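Local coordinates for protein TSC1 N-terminal domain (Chaetomium thermophilum, PDB 7A0M) that forms the N-terminal helical domain of TSC1, a TSC complex subunit that probably binds phosphoinositide lipids at lysosomes in the control of mTORC1, at residues B[58-63]-B[73-78]; B[81-86]-B[90-95]. All coordinates share one frame; numbering follows the deposited sequence.

Both contacts lie toward the N-terminal end of an elongated, all-helical solenoid and come one after the other along the chain. Contact 1 joins helix 45-65 to helix 69-81. Contact 2 then holds the loop that leaves helix 69-81 against the start of helix 89-105, so contact 1 pairs two helices and contact 2 secures the turn into the third. Their centres are about 12 Å apart, on the same side of the chain's centre. W95 connects them: it meets L86 in contact 2, while its indole atom CZ3 packs 3.5 Å from F75 CZ of contact 1. W95 thus continues the buried packing of contact 1 into the partly exposed contact 2.

Contact 1 of 2, residues B[58-63]-B[73-78]; sequences LAIWDK and AAFVAV
F75 on helix 69-81 reaches across to W61 on helix 45-65, packing together the two helices of a helical hairpin in the solenoid. With CG anti to the backbone N (chi1 -177°), F75 sends its ring from CB toward the facing helix. Its CG already lies 4.0 Å from W61 CE3. Farther along one side, CD2 and CE2 sit beneath that same indole carbon, each 3.5 Å from W61 CE3, which stands over one face of the phenyl ring, displaced toward its rim. I60 touches the ring more lightly and obliquely, its CG2 4.4 Å from F75 CE1. The six-membered ring of W61 and the phenyl ring meet obliquely, their planes at 46° and centroids 5.0 Å apart; the indole meets the phenyl through its CE3-CZ3 border. All three side chains are buried; Y72 and L99 also pack on W61, I20 on I60, and V65 and W95 on F75. An alanine in place of F75 would probably leave W61 CE3 without the face it rests on and open a gap between the helices. At the ring's tip, F75 CZ ends 4.1 Å from W61 CB.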
# COMPACT_ATOMS: atom_id res chain seq x y z
N LEU B 58 2.31 1.88 68.20
CA LEU B 58 2.03 3.31 68.20
C LEU B 58 2.82 4.03 69.29
O LEU B 58 3.37 5.12 69.07
CB LEU B 58 0.53 3.55 68.38
CG LEU B 58 0.05 4.99 68.18
CD1 LEU B 58 0.48 5.52 66.81
CD2 LEU B 58 -1.46 5.12 68.35
N ALA B 59 2.88 3.43 70.49
CA ALA B 59 3.59 4.05 71.61
C ALA B 59 5.07 4.19 71.30
O ALA B 59 5.67 5.24 71.57
CB ALA B 59 3.40 3.24 72.89
N ILE B 60 5.69 3.14 70.75
CA ILE B 60 7.11 3.21 70.41
C ILE B 60 7.35 4.32 69.39
O ILE B 60 8.30 5.11 69.51
CB ILE B 60 7.59 1.84 69.87
CG1 ILE B 60 7.56 0.78 70.96
CG2 ILE B 60 8.98 1.95 69.28
CD1 ILE B 60 7.80 -0.63 70.45
N TRP B 61 6.50 4.38 68.37
CA TRP B 61 6.62 5.41 67.34
C TRP B 61 6.53 6.81 67.94
O TRP B 61 7.33 7.69 67.59
CB TRP B 61 5.53 5.19 66.29
CG TRP B 61 5.47 6.26 65.23
CD1 TRP B 61 4.61 7.32 65.18
CD2 TRP B 61 6.29 6.35 64.07
NE1 TRP B 61 4.85 8.06 64.05
CE2 TRP B 61 5.88 7.50 63.35
CE3 TRP B 61 7.35 5.59 63.56
CZ2 TRP B 61 6.48 7.89 62.16
CZ3 TRP B 61 7.94 5.98 62.37
CH2 TRP B 61 7.51 7.12 61.69
N ASP B 62 5.56 7.04 68.82
CA ASP B 62 5.40 8.37 69.41
C ASP B 62 6.56 8.72 70.32
O ASP B 62 7.19 9.78 70.17
CB ASP B 62 4.08 8.45 70.18
CG ASP B 62 3.74 9.87 70.58
OD1 ASP B 62 3.55 10.72 69.69
OD2 ASP B 62 3.66 10.14 71.80
N LYS B 63 6.87 7.86 71.29
CA LYS B 63 7.85 8.22 72.31
C LYS B 63 9.29 8.05 71.86
O LYS B 63 10.18 8.69 72.43
CB LYS B 63 7.62 7.43 73.60
CG LYS B 63 6.26 7.65 74.24
CD LYS B 63 6.09 6.77 75.48
CE LYS B 63 4.74 7.02 76.16
NZ LYS B 63 4.48 6.04 77.25
N ALA B 73 14.01 3.64 59.39
CA ALA B 73 14.37 2.46 58.61
C ALA B 73 14.36 1.22 59.48
O ALA B 73 13.92 0.15 59.05
CB ALA B 73 15.74 2.66 57.97
N ALA B 74 14.85 1.34 60.72
CA ALA B 74 14.77 0.23 61.66
C ALA B 74 13.32 -0.08 62.02
O ALA B 74 12.93 -1.25 62.09
CB ALA B 74 15.58 0.55 62.92
N PHE B 75 12.51 0.96 62.25
CA PHE B 75 11.10 0.75 62.60
C PHE B 75 10.34 0.08 61.47
O PHE B 75 9.45 -0.75 61.72
CB PHE B 75 10.45 2.09 62.97
CG PHE B 75 9.03 1.97 63.42
CD1 PHE B 75 8.74 1.56 64.71
CD2 PHE B 75 7.98 2.26 62.57
CE1 PHE B 75 7.43 1.45 65.14
CE2 PHE B 75 6.67 2.16 62.98
CZ PHE B 75 6.39 1.75 64.27
N VAL B 76 10.65 0.42 60.22
CA VAL B 76 9.97 -0.21 59.09
C VAL B 76 10.31 -1.69 59.03
O VAL B 76 9.45 -2.53 58.75
CB VAL B 76 10.31 0.51 57.78
CG1 VAL B 76 9.73 -0.24 56.59
CG2 VAL B 76 9.79 1.93 57.80
N ALA B 77 11.57 -2.04 59.31
CA ALA B 77 11.97 -3.44 59.33
C ALA B 77 11.18 -4.22 60.38
O ALA B 77 10.76 -5.36 60.14
CB ALA B 77 13.47 -3.57 59.59
N VAL B 78 10.98 -3.62 61.56
CA VAL B 78 10.16 -4.25 62.59
C VAL B 78 8.72 -4.36 62.13
O VAL B 78 8.06 -5.38 62.36
CB VAL B 78 10.27 -3.47 63.90
CG1 VAL B 78 9.56 -4.21 65.01
CG2 VAL B 78 11.72 -3.24 64.26

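Contact 2 of 2, residues B[81-86]-B[90-95]; sequences QLRPGL and ARTFQW
T92, near the start of helix 89-105, packs against R83 and L86 of the loop arriving from helix 69-81, where the link between two successive helices of the alpha-solenoid packs back on the first turns of the second. The two branches of T92 divide the work. Its OG1, beside the backbone N at chi1 -58°, lies 3.8 Å from L86 CD1 and 3.9 Å from R83 CG; these are packing contacts, not hydrogen bonds. Its methyl CG2 packs instead along the arginine stem, 4.1 Å from R83 CD. That stem starts out extended and bends at chi3 (60°), past T92, and its NH1 makes a weak hydrogen bond to S127 OG; F120 and I124 of helix 113-125 touch the same side chain. L86 crosses T92 at about a right angle, and the same methyl, L86 CD1, also approaches W95 CD1 at 4.2 Å, oblique to the indole. Within the loop, the backbone bond from L86 N to R83 O, 3.2 Å long, ties together the two residues that T92 touches. R91 contributes only the base of its chain: a bend at chi2 (-57°) carries the guanidinium away from the loop, while its CG remains 3.8 Å from L86 O.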
# COMPACT_ATOMS: atom_id res chain seq x y z
N GLN B 81 8.15 -7.33 59.67
CA GLN B 81 8.12 -8.67 60.25
C GLN B 81 6.87 -8.90 61.08
O GLN B 81 6.36 -10.02 61.13
CB GLN B 81 9.37 -8.89 61.10
CG GLN B 81 10.68 -8.72 60.37
CD GLN B 81 11.86 -8.98 61.27
OE1 GLN B 81 11.74 -9.73 62.24
NE2 GLN B 81 13.00 -8.38 60.95
N LEU B 82 6.36 -7.86 61.75
CA LEU B 82 5.18 -7.98 62.59
C LEU B 82 3.88 -7.76 61.83
O LEU B 82 2.81 -7.80 62.43
CB LEU B 82 5.26 -6.99 63.76
CG LEU B 82 6.16 -7.39 64.93
CD1 LEU B 82 6.29 -6.24 65.92
CD2 LEU B 82 5.63 -8.64 65.61
N ARG B 83 3.96 -7.51 60.52
CA ARG B 83 2.76 -7.30 59.71
C ARG B 83 1.74 -8.43 59.79
O ARG B 83 0.54 -8.12 59.90
CB ARG B 83 3.17 -7.05 58.25
CG ARG B 83 2.01 -6.79 57.32
CD ARG B 83 2.52 -6.59 55.90
NE ARG B 83 3.22 -7.78 55.43
CZ ARG B 83 2.62 -8.87 54.95
NH1 ARG B 83 1.30 -8.93 54.87
NH2 ARG B 83 3.35 -9.90 54.55
N PRO B 84 2.11 -9.71 59.73
CA PRO B 84 1.07 -10.75 59.81
C PRO B 84 0.30 -10.73 61.12
O PRO B 84 -0.87 -11.12 61.15
CB PRO B 84 1.86 -12.06 59.65
CG PRO B 84 3.08 -11.67 58.91
CD PRO B 84 3.43 -10.30 59.43
N GLY B 85 0.93 -10.28 62.20
CA GLY B 85 0.28 -10.24 63.49
C GLY B 85 -0.49 -8.97 63.81
O GLY B 85 -1.00 -8.84 64.93
N LEU B 86 -0.61 -8.04 62.86
CA LEU B 86 -1.33 -6.80 63.14
C LEU B 86 -2.83 -7.02 63.19
O LEU B 86 -3.54 -6.32 63.93
CB LEU B 86 -1.01 -5.75 62.08
CG LEU B 86 0.42 -5.21 62.06
CD1 LEU B 86 0.62 -4.28 60.87
CD2 LEU B 86 0.72 -4.49 63.36
N ALA B 90 -7.02 -3.13 57.75
CA ALA B 90 -6.96 -1.69 57.88
C ALA B 90 -5.80 -1.26 58.76
O ALA B 90 -5.36 -0.11 58.67
CB ALA B 90 -8.28 -1.15 58.45
N ARG B 91 -5.27 -2.17 59.59
CA ARG B 91 -4.15 -1.85 60.46
C ARG B 91 -2.87 -1.67 59.66
O ARG B 91 -2.05 -0.80 59.97
CB ARG B 91 -3.95 -2.97 61.50
CG ARG B 91 -5.13 -3.15 62.45
CD ARG B 91 -5.44 -1.85 63.18
NE ARG B 91 -6.58 -1.95 64.09
CZ ARG B 91 -6.99 -0.98 64.92
NH1 ARG B 91 -6.36 0.19 64.97
NH2 ARG B 91 -8.05 -1.16 65.68
N THR B 92 -2.69 -2.49 58.63
CA THR B 92 -1.51 -2.38 57.78
C THR B 92 -1.55 -1.10 56.95
O THR B 92 -0.52 -0.43 56.79
CB THR B 92 -1.41 -3.62 56.89
OG1 THR B 92 -1.35 -4.79 57.72
CG2 THR B 92 -0.18 -3.56 56.03
N PHE B 93 -2.72 -0.76 56.41
CA PHE B 93 -2.84 0.48 55.65
C PHE B 93 -2.60 1.70 56.53
O PHE B 93 -1.94 2.65 56.10
CB PHE B 93 -4.22 0.56 55.00
CG PHE B 93 -4.48 1.86 54.28
CD1 PHE B 93 -3.95 2.08 53.02
CD2 PHE B 93 -5.24 2.85 54.86
CE1 PHE B 93 -4.18 3.27 52.35
CE2 PHE B 93 -5.47 4.05 54.20
CZ PHE B 93 -4.94 4.25 52.94
N GLN B 94 -3.12 1.68 57.76
CA GLN B 94 -2.92 2.80 58.68
C GLN B 94 -1.43 3.05 58.92
O GLN B 94 -1.00 4.20 59.03
CB GLN B 94 -3.64 2.52 59.99
CG GLN B 94 -5.15 2.61 59.90
CD GLN B 94 -5.84 2.06 61.13
OE1 GLN B 94 -5.24 1.93 62.19
NE2 GLN B 94 -7.11 1.69 60.97
N TRP B 95 -0.64 1.98 59.01
CA TRP B 95 0.79 2.15 59.22
C TRP B 95 1.48 2.59 57.93
O TRP B 95 2.34 3.48 57.95
CB TRP B 95 1.40 0.86 59.75
CG TRP B 95 1.22 0.71 61.23
CD1 TRP B 95 0.40 -0.18 61.87
CD2 TRP B 95 1.85 1.48 62.26
NE1 TRP B 95 0.50 -0.01 63.23
CE2 TRP B 95 1.38 1.00 63.50
CE3 TRP B 95 2.78 2.53 62.25
CZ2 TRP B 95 1.80 1.53 64.71
CZ3 TRP B 95 3.20 3.05 63.47
CH2 TRP B 95 2.71 2.55 64.68